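Local coordinates for putative major capsid protein (Cafeteriavirus-dependent mavirus, PDB 6G44) that probably forms the capsid shell of the virophage mavirus as a trimeric, double jelly-roll major capsid protein, at residues Ala140-Cys145 and Lys214-Pro219. Sequence-based numbering, arbitrary orientation. Where two conformers were deposited one is given.
Sequences ALLSPC and KNIKDP
Ile216 reaches from its loop onto the last turn of helix 136-142 and meets Leu141 and Leu142 through CB, CG2 and CD1. Its CB lies 4.0 Å from Leu141 CB, and there the chain forks. The CG2 branch stays with Leu141, packing against Leu141 CB at 3.8 Å and coming equally near the carbonyl oxygen of that residue. In the other branch CG1, anti to the carbonyl carbon (chi1 -67°), is the link that carries CD1 across to Leu142, where the methyl lies 3.4 Å from Leu142 CA and 3.6 Å from Leu142 CB. The side chains of Ile216 and Leu142 cross at about a right angle. Leu141 continues past Ile216, its CD1 approaching Lys217 CB at 4.3 Å. No hydrogen bond joins the two segments themselves, but Glu138, one turn back on the helix, accepts from the backbone N of Ile216. The contact joins the loop between strands 195-205 and 222-235, both in the ten-strand antiparallel sheet and consistent with the first of the two jelly rolls, to the C-terminal end of helix 136-142, with Ile216 also touching Ala205 on strand 195-205, and Leu142 reaching both Glu204 of that strand and Asn104 of helix 102-105.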
# COMPACT_ATOMS: atom_id res chain seq x y z
N ALA C 140 5.62 -11.44 -0.99
CA ALA C 140 4.79 -11.81 -2.14
C ALA C 140 5.62 -12.26 -3.33
O ALA C 140 5.12 -13.01 -4.15
CB ALA C 140 3.85 -10.66 -2.54
N LEU C 141 6.85 -11.80 -3.43
CA LEU C 141 7.76 -12.31 -4.47
C LEU C 141 8.30 -13.69 -4.09
O LEU C 141 8.71 -14.47 -4.96
CB LEU C 141 8.91 -11.36 -4.72
CG LEU C 141 8.55 -9.98 -5.26
CD1 LEU C 141 9.81 -9.14 -5.38
CD2 LEU C 141 7.85 -10.08 -6.60
N LEU C 142 8.36 -13.96 -2.80
CA LEU C 142 8.85 -15.24 -2.27
C LEU C 142 7.86 -16.37 -2.55
O LEU C 142 8.24 -17.44 -3.05
CB LEU C 142 9.15 -15.08 -0.78
CG LEU C 142 10.11 -16.05 -0.08
CD1 LEU C 142 10.52 -15.49 1.26
CD2 LEU C 142 9.48 -17.41 0.11
N SER C 143 6.58 -16.15 -2.24
CA SER C 143 5.56 -17.19 -2.40
C SER C 143 4.25 -16.57 -2.86
O SER C 143 3.92 -15.44 -2.43
CB SER C 143 5.29 -17.86 -1.05
OG SER C 143 4.28 -18.84 -1.11
N PRO C 144 3.45 -17.31 -3.64
CA PRO C 144 2.08 -16.88 -3.96
C PRO C 144 1.18 -16.89 -2.72
O PRO C 144 0.11 -16.28 -2.73
CB PRO C 144 1.59 -17.91 -5.00
CG PRO C 144 2.42 -19.13 -4.68
CD PRO C 144 3.78 -18.61 -4.27
N CYS C 145 1.58 -17.58 -1.67
CA CYS C 145 0.77 -17.68 -0.45
C CYS C 145 1.51 -16.94 0.65
O CYS C 145 2.07 -17.57 1.56
CB CYS C 145 0.59 -19.15 -0.10
SG CYS C 145 -0.44 -20.01 -1.31
N LYS C 214 16.07 -12.69 0.39
CA LYS C 214 15.68 -11.36 0.84
C LYS C 214 15.71 -10.35 -0.31
O LYS C 214 15.27 -9.21 -0.12
CB LYS C 214 16.58 -10.89 1.98
CG LYS C 214 16.50 -11.76 3.24
CD LYS C 214 17.69 -11.58 4.18
CE LYS C 214 17.90 -10.16 4.68
NZ LYS C 214 16.93 -9.74 5.72
N ASN C 215 16.22 -10.74 -1.49
CA ASN C 215 16.42 -9.86 -2.63
C ASN C 215 15.91 -10.57 -3.90
O ASN C 215 16.68 -10.77 -4.82
CB ASN C 215 17.92 -9.52 -2.78
CG ASN C 215 18.50 -8.81 -1.56
OD1 ASN C 215 19.00 -9.44 -0.62
ND2 ASN C 215 18.47 -7.49 -1.58
N ILE C 216 14.64 -10.98 -3.94
CA ILE C 216 14.13 -11.75 -5.05
C ILE C 216 14.09 -10.99 -6.38
O ILE C 216 14.33 -11.58 -7.43
CB ILE C 216 12.79 -12.37 -4.67
CG1 ILE C 216 13.05 -13.43 -3.57
CG2 ILE C 216 12.09 -12.98 -5.89
CD1 ILE C 216 11.85 -13.75 -2.73
N LYS C 217 13.87 -9.67 -6.36
CA LYS C 217 13.80 -8.94 -7.63
C LYS C 217 15.16 -8.89 -8.33
O LYS C 217 15.24 -9.11 -9.56
CB LYS C 217 13.25 -7.50 -7.47
CG LYS C 217 13.26 -6.72 -8.79
CD LYS C 217 12.45 -5.43 -8.79
CE LYS C 217 12.75 -4.61 -10.05
NZ LYS C 217 12.39 -5.32 -11.32
N ASP C 218 16.21 -8.67 -7.53
CA ASP C 218 17.53 -8.37 -8.08
C ASP C 218 18.66 -9.00 -7.25
O ASP C 218 19.54 -8.30 -6.72
CB ASP C 218 17.67 -6.85 -8.15
CG ASP C 218 18.89 -6.39 -8.91
OD1 ASP C 218 19.33 -7.04 -9.86
OD2 ASP C 218 19.41 -5.31 -8.52
N PRO C 219 18.65 -10.34 -7.13
CA PRO C 219 19.68 -11.01 -6.35
C PRO C 219 21.02 -11.09 -7.08
O PRO C 219 21.04 -11.25 -8.32
CB PRO C 219 19.11 -12.43 -6.15
CG PRO C 219 18.25 -12.66 -7.32
CD PRO C 219 17.74 -11.31 -7.77